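Local structure of acyl-CoA thioesterase YbgC (Helicobacter pylori, 2PZH) at residues E46-T60 and F102-R116. The protein hydrolyses the thioester bond of C12 to C18 acyl-CoAs and of benzoyl-CoA and may take part in phospholipid metabolism. Residues are numbered along the deposited sequence; the frame is centred on the assembly and turned at random.
Sequences EGVFVIRSIKADFFT and FKVFASEIKFGFVNR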
loop_
_atom_site.group_PDB
_atom_site.type_symbol
_atom_site.label_atom_id
_atom_site.label_comp_id
_atom_site.label_asym_id
_atom_site.label_seq_id
_atom_site.Cartn_x
_atom_site.Cartn_y
_atom_site.Cartn_z
ATOM N N GLU A 46 9.524 -25.589 -7.710
ATOM C CA GLU A 46 9.594 -25.995 -6.299
ATOM C C GLU A 46 10.472 -25.108 -5.401
ATOM O O GLU A 46 11.074 -25.594 -4.438
ATOM C CB GLU A 46 10.005 -27.464 -6.161
ATOM C CG GLU A 46 8.877 -28.461 -6.410
ATOM C CD GLU A 46 9.323 -29.892 -6.194
ATOM O OE1 GLU A 46 10.517 -30.182 -6.444
ATOM O OE2 GLU A 46 8.487 -30.723 -5.774
ATOM N N GLY A 47 10.535 -23.813 -5.695
ATOM C CA GLY A 47 11.299 -22.916 -4.843
ATOM C C GLY A 47 10.954 -21.456 -5.017
ATOM O O GLY A 47 10.404 -21.055 -6.044
ATOM N N VAL A 48 11.297 -20.665 -4.001
ATOM C CA VAL A 48 10.999 -19.242 -3.984
ATOM C C VAL A 48 12.095 -18.510 -3.188
ATOM O O VAL A 48 12.744 -19.102 -2.318
ATOM C CB VAL A 48 9.572 -19.003 -3.415
ATOM C CG1 VAL A 48 9.602 -18.857 -1.890
ATOM C CG2 VAL A 48 8.901 -17.824 -4.087
ATOM N N PHE A 49 12.336 -17.237 -3.507
ATOM C CA PHE A 49 13.316 -16.456 -2.752
ATOM C C PHE A 49 12.672 -15.944 -1.495
ATOM O O PHE A 49 11.509 -15.564 -1.506
ATOM C CB PHE A 49 13.824 -15.259 -3.559
ATOM C CG PHE A 49 14.819 -15.626 -4.610
ATOM C CD1 PHE A 49 16.142 -15.853 -4.270
ATOM C CD2 PHE A 49 14.431 -15.759 -5.938
ATOM C CE1 PHE A 49 17.071 -16.203 -5.237
ATOM C CE2 PHE A 49 15.361 -16.114 -6.915
ATOM C CZ PHE A 49 16.676 -16.330 -6.560
ATOM N N VAL A 50 13.415 -15.937 -0.404
ATOM C CA VAL A 50 12.863 -15.383 0.821
ATOM C C VAL A 50 13.848 -14.429 1.442
ATOM O O VAL A 50 15.034 -14.731 1.590
ATOM C CB VAL A 50 12.419 -16.459 1.838
ATOM C CG1 VAL A 50 11.273 -17.277 1.257
ATOM C CG2 VAL A 50 13.583 -17.347 2.246
ATOM N N ILE A 51 13.339 -13.254 1.782
ATOM C CA ILE A 51 14.147 -12.223 2.388
ATOM C C ILE A 51 14.504 -12.650 3.801
ATOM O O ILE A 51 13.643 -13.103 4.564
ATOM C CB ILE A 51 13.421 -10.850 2.302
ATOM C CG1 ILE A 51 14.283 -9.715 2.849
ATOM C CG2 ILE A 51 12.035 -10.911 2.950
ATOM C CD1 ILE A 51 13.950 -8.374 2.170
ATOM N N ARG A 52 15.794 -12.565 4.109
ATOM C CA ARG A 52 16.324 -12.913 5.420
ATOM C C ARG A 52 16.520 -11.673 6.264
ATOM O O ARG A 52 16.199 -11.653 7.440
ATOM C CB ARG A 52 17.694 -13.597 5.294
ATOM C CG ARG A 52 17.712 -14.906 4.541
ATOM C CD ARG A 52 16.828 -15.918 5.226
ATOM N NE ARG A 52 17.099 -17.264 4.744
ATOM C CZ ARG A 52 16.293 -18.300 4.937
ATOM N NH1 ARG A 52 15.154 -18.143 5.597
ATOM N NH2 ARG A 52 16.625 -19.490 4.453
ATOM N N SER A 53 17.089 -10.633 5.670
ATOM C CA SER A 53 17.435 -9.459 6.446
ATOM C C SER A 53 17.612 -8.239 5.565
ATOM O O SER A 53 17.921 -8.340 4.382
ATOM C CB SER A 53 18.714 -9.698 7.247
ATOM O OG SER A 53 19.840 -9.840 6.373
ATOM N N ILE A 54 17.412 -7.080 6.164
ATOM C CA ILE A 54 17.643 -5.838 5.454
ATOM C C ILE A 54 18.416 -4.867 6.332
ATOM O O ILE A 54 18.192 -4.776 7.540
ATOM C CB ILE A 54 16.338 -5.197 4.953
ATOM C CG1 ILE A 54 16.661 -3.883 4.237
ATOM C CG2 ILE A 54 15.379 -4.933 6.103
ATOM C CD1 ILE A 54 15.599 -3.451 3.258
ATOM N N LYS A 55 19.351 -4.169 5.719
ATOM C CA LYS A 55 19.987 -3.046 6.352
ATOM C C LYS A 55 19.708 -1.875 5.431
ATOM O O LYS A 55 20.040 -1.926 4.248
ATOM C CB LYS A 55 21.487 -3.287 6.484
ATOM C CG LYS A 55 22.232 -2.127 7.108
ATOM C CD LYS A 55 21.839 -1.967 8.555
ATOM C CE LYS A 55 22.017 -0.541 9.020
ATOM N NZ LYS A 55 21.008 0.345 8.387
ATOM N N ALA A 56 19.070 -0.836 5.961
ATOM C CA ALA A 56 18.682 0.316 5.136
ATOM C C ALA A 56 19.035 1.650 5.797
ATOM O O ALA A 56 18.876 1.837 7.008
ATOM C CB ALA A 56 17.205 0.256 4.787
ATOM N N ASP A 57 19.539 2.569 4.977
ATOM C CA ASP A 57 19.851 3.913 5.407
ATOM C C ASP A 57 19.031 4.882 4.579
ATOM O O ASP A 57 18.838 4.667 3.392
ATOM C CB ASP A 57 21.341 4.197 5.193
ATOM C CG ASP A 57 22.214 3.384 6.115
ATOM O OD1 ASP A 57 22.006 3.461 7.341
ATOM O OD2 ASP A 57 23.102 2.660 5.610
ATOM N N PHE A 58 18.537 5.934 5.227
ATOM C CA PHE A 58 17.714 6.950 4.585
ATOM C C PHE A 58 18.511 8.232 4.447
ATOM O O PHE A 58 19.202 8.638 5.375
ATOM C CB PHE A 58 16.454 7.180 5.411
ATOM C CG PHE A 58 15.588 5.962 5.485
ATOM C CD1 PHE A 58 15.868 4.961 6.403
ATOM C CD2 PHE A 58 14.533 5.778 4.589
ATOM C CE1 PHE A 58 15.083 3.805 6.464
ATOM C CE2 PHE A 58 13.748 4.628 4.653
ATOM C CZ PHE A 58 14.036 3.638 5.584
ATOM N N PHE A 59 18.451 8.832 3.263
ATOM C CA PHE A 59 19.190 10.057 2.989
ATOM C C PHE A 59 18.190 11.159 2.641
ATOM O O PHE A 59 17.187 11.315 3.345
ATOM C CB PHE A 59 20.223 9.794 1.895
ATOM C CG PHE A 59 21.219 8.743 2.277
ATOM C CD1 PHE A 59 22.323 9.085 3.049
ATOM C CD2 PHE A 59 21.046 7.420 1.895
ATOM C CE1 PHE A 59 23.253 8.117 3.425
ATOM C CE2 PHE A 59 21.984 6.438 2.257
ATOM C CZ PHE A 59 23.076 6.793 3.036
ATOM N N THR A 60 18.409 11.902 1.562
ATOM C CA THR A 60 17.452 12.947 1.226
ATOM C C THR A 60 16.101 12.364 0.803
ATOM O O THR A 60 16.026 11.613 -0.154
ATOM C CB THR A 60 17.978 13.889 0.120
ATOM O OG1 THR A 60 19.164 14.541 0.582
ATOM C CG2 THR A 60 16.916 14.959 -0.228
ATOM N N PHE A 102 20.727 12.905 -6.628
ATOM C CA PHE A 102 21.006 12.842 -5.189
ATOM C C PHE A 102 20.508 11.542 -4.562
ATOM O O PHE A 102 19.454 11.041 -4.932
ATOM C CB PHE A 102 20.504 14.096 -4.444
ATOM C CG PHE A 102 18.997 14.312 -4.460
ATOM C CD1 PHE A 102 18.176 13.652 -3.550
ATOM C CD2 PHE A 102 18.410 15.205 -5.350
ATOM C CE1 PHE A 102 16.810 13.859 -3.516
ATOM C CE2 PHE A 102 17.009 15.424 -5.340
ATOM C CZ PHE A 102 16.205 14.742 -4.432
ATOM N N LYS A 103 21.285 11.007 -3.627
ATOM C CA LYS A 103 20.941 9.744 -2.991
ATOM C C LYS A 103 19.772 9.923 -2.042
ATOM O O LYS A 103 19.719 10.889 -1.284
ATOM C CB LYS A 103 22.129 9.177 -2.219
ATOM C CG LYS A 103 21.932 7.737 -1.797
ATOM C CD LYS A 103 23.255 7.070 -1.458
ATOM C CE LYS A 103 24.043 7.856 -0.437
ATOM N NZ LYS A 103 25.255 7.051 -0.016
ATOM N N VAL A 104 18.855 8.964 -2.087
ATOM C CA VAL A 104 17.636 8.988 -1.291
ATOM C C VAL A 104 17.604 7.849 -0.255
ATOM O O VAL A 104 17.056 8.000 0.833
ATOM C CB VAL A 104 16.420 8.919 -2.240
ATOM C CG1 VAL A 104 15.113 8.642 -1.485
ATOM C CG2 VAL A 104 16.307 10.218 -3.041
ATOM N N PHE A 105 18.203 6.711 -0.600
ATOM C CA PHE A 105 18.030 5.480 0.154
ATOM C C PHE A 105 19.086 4.497 -0.297
ATOM O O PHE A 105 19.446 4.477 -1.477
ATOM C CB PHE A 105 16.637 4.926 -0.178
ATOM C CG PHE A 105 16.297 3.604 0.480
ATOM C CD1 PHE A 105 15.766 3.577 1.763
ATOM C CD2 PHE A 105 16.483 2.394 -0.195
ATOM C CE1 PHE A 105 15.441 2.364 2.387
ATOM C CE2 PHE A 105 16.130 1.178 0.395
ATOM C CZ PHE A 105 15.614 1.164 1.705
ATOM N N ALA A 106 19.592 3.703 0.638
ATOM C CA ALA A 106 20.418 2.560 0.269
ATOM C C ALA A 106 19.998 1.362 1.097
ATOM O O ALA A 106 19.545 1.514 2.241
ATOM C CB ALA A 106 21.891 2.858 0.478
ATOM N N SER A 107 20.136 0.169 0.536
ATOM C CA SER A 107 19.892 -1.033 1.328
ATOM C C SER A 107 20.862 -2.145 0.980
ATOM O O SER A 107 21.445 -2.175 -0.103
ATOM C CB SER A 107 18.458 -1.527 1.177
ATOM O OG SER A 107 18.142 -1.836 -0.168
ATOM N N GLU A 108 21.041 -3.050 1.925
ATOM C CA GLU A 108 21.725 -4.286 1.674
ATOM C C GLU A 108 20.749 -5.327 2.132
ATOM O O GLU A 108 20.298 -5.285 3.273
ATOM C CB GLU A 108 23.002 -4.378 2.508
ATOM C CG GLU A 108 23.739 -5.685 2.314
ATOM C CD GLU A 108 25.043 -5.752 3.103
ATOM O OE1 GLU A 108 25.809 -4.763 3.089
ATOM O OE2 GLU A 108 25.310 -6.814 3.708
ATOM N N ILE A 109 20.419 -6.252 1.244
ATOM C CA ILE A 109 19.380 -7.233 1.523
ATOM C C ILE A 109 19.881 -8.623 1.199
ATOM O O ILE A 109 20.443 -8.851 0.119
ATOM C CB ILE A 109 18.123 -6.935 0.694
ATOM C CG1 ILE A 109 17.690 -5.483 0.941
ATOM C CG2 ILE A 109 17.005 -7.927 1.054
ATOM C CD1 ILE A 109 16.709 -4.929 -0.075
ATOM N N LYS A 110 19.666 -9.544 2.135
ATOM C CA LYS A 110 20.064 -10.936 1.977
ATOM C C LYS A 110 18.833 -11.808 1.727
ATOM O O LYS A 110 17.818 -11.665 2.404
ATOM C CB LYS A 110 20.795 -11.404 3.233
ATOM C CG LYS A 110 21.280 -12.852 3.205
ATOM C CD LYS A 110 22.151 -13.129 4.439
ATOM C CE LYS A 110 22.762 -14.512 4.413
ATOM N NZ LYS A 110 21.860 -15.513 5.035
ATOM N N PHE A 111 18.934 -12.676 0.729
ATOM C CA PHE A 111 17.858 -13.582 0.354
ATOM C C PHE A 111 18.369 -15.009 0.448
ATOM O O PHE A 111 19.530 -15.271 0.144
ATOM C CB PHE A 111 17.410 -13.330 -1.083
ATOM C CG PHE A 111 16.987 -11.924 -1.346
ATOM C CD1 PHE A 111 15.662 -11.552 -1.235
ATOM C CD2 PHE A 111 17.927 -10.966 -1.713
ATOM C CE1 PHE A 111 15.291 -10.242 -1.468
ATOM C CE2 PHE A 111 17.567 -9.671 -1.943
ATOM C CZ PHE A 111 16.242 -9.304 -1.827
ATOM N N GLY A 112 17.505 -15.918 0.870
ATOM C CA GLY A 112 17.768 -17.346 0.736
ATOM C C GLY A 112 16.822 -17.901 -0.312
ATOM O O GLY A 112 15.926 -17.202 -0.769
ATOM N N PHE A 113 17.021 -19.153 -0.709
ATOM C CA PHE A 113 16.060 -19.824 -1.579
ATOM C C PHE A 113 15.526 -21.027 -0.808
ATOM O O PHE A 113 16.280 -21.722 -0.132
ATOM C CB PHE A 113 16.706 -20.248 -2.900
ATOM C CG PHE A 113 15.720 -20.476 -4.014
ATOM C CD1 PHE A 113 15.175 -19.401 -4.708
ATOM C CD2 PHE A 113 15.348 -21.762 -4.382
ATOM C CE1 PHE A 113 14.264 -19.598 -5.749
ATOM C CE2 PHE A 113 14.437 -21.972 -5.420
ATOM C CZ PHE A 113 13.892 -20.884 -6.107
ATOM N N VAL A 114 14.219 -21.241 -0.870
ATOM C CA VAL A 114 13.593 -22.260 -0.030
ATOM C C VAL A 114 12.514 -23.023 -0.786
ATOM O O VAL A 114 11.955 -22.514 -1.754
ATOM C CB VAL A 114 12.971 -21.625 1.248
ATOM C CG1 VAL A 114 14.069 -21.068 2.167
ATOM C CG2 VAL A 114 11.982 -20.541 0.873
ATOM N N ASN A 115 12.241 -24.254 -0.355
ATOM C CA ASN A 115 11.058 -24.972 -0.826
ATOM C C ASN A 115 9.810 -24.297 -0.269
ATOM O O ASN A 115 9.823 -23.799 0.855
ATOM C CB ASN A 115 11.102 -26.438 -0.388
ATOM C CG ASN A 115 9.847 -27.203 -0.780
ATOM O OD1 ASN A 115 8.798 -27.073 -0.138
ATOM N ND2 ASN A 115 9.951 -28.008 -1.838
ATOM N N ARG A 116 8.731 -24.284 -1.046
ATOM C CA ARG A 116 7.507 -23.596 -0.618
ATOM C C ARG A 116 6.865 -24.211 0.634
ATOM O O ARG A 116 6.624 -23.515 1.624
ATOM C CB ARG A 116 6.484 -23.543 -1.756
ATOM C CG ARG A 116 6.773 -22.501 -2.819
ATOM C CD ARG A 116 5.611 -22.392 -3.788
ATOM N NE ARG A 116 5.923 -21.533 -4.925
ATOM C CZ ARG A 116 6.613 -21.929 -5.990
ATOM N NH1 ARG A 116 6.846 -21.077 -6.978
ATOM N NH2 ARG A 116 7.069 -23.173 -6.067
HETATM O O HOH W 1 19.857 -17.957 4.263
HETATM O O HOH W 2 21.140 -7.544 5.148
HETATM O O HOH W 3 15.080 9.166 2.293
HETATM O O HOH W 4 21.407 12.767 -0.413
#
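Strands 47-58 and 102-114 run antiparallel from the Val48–Val114 pair to the Phe58–Phe105 pair, and a classic beta bulge, with Arg52 and Ser53 both facing Lys110, shifts their register by one residue. At the bulge the Lys110 O takes the N-H of Arg52 (2.8 Å), while the Lys110 N gives its hydrogen to the Ser53 O (3.1 Å). Toward each end of the ladder one ring offers a flat face and its partner a narrow edge. Phe113, its CG anti to the backbone N (chi1 -159°), sets its CD1 edge over the centre of the Phe49 face, a T-shaped pair with planes at 77°. Phe105 likewise turns its edge toward the face of Phe58, CE1 lying 3.6 Å from Phe58 CE2, and Phe105 CZ also meets the small Ala56 CB. Between these pairs, on the same face, the branched chains of Ile51, Ile54 and Ile109 mesh: Ile54 and Ile109 lie side by side, and Ile51 CD1 presses tightly on Ile109 CG2 (3.3 Å). Ile54, Ile109 and Phe111 pack on helix 22-36. On the other face, near the bulge, Gly112 has no side chain to obstruct Arg52, whose bent chain passes over it to bring NH2 near Val114 CG1. Beyond the ladder, Lys103 lays CE over the Phe59 ring centre, 3.6 Å from the centroid, with NZ in a cation-pi contact. Residues 53-57 also pair with a strand of a second subunit, so the sheet continues across the interface. A long, curved antiparallel sheet wrapped around a helix is the hallmark of the hot-dog fold.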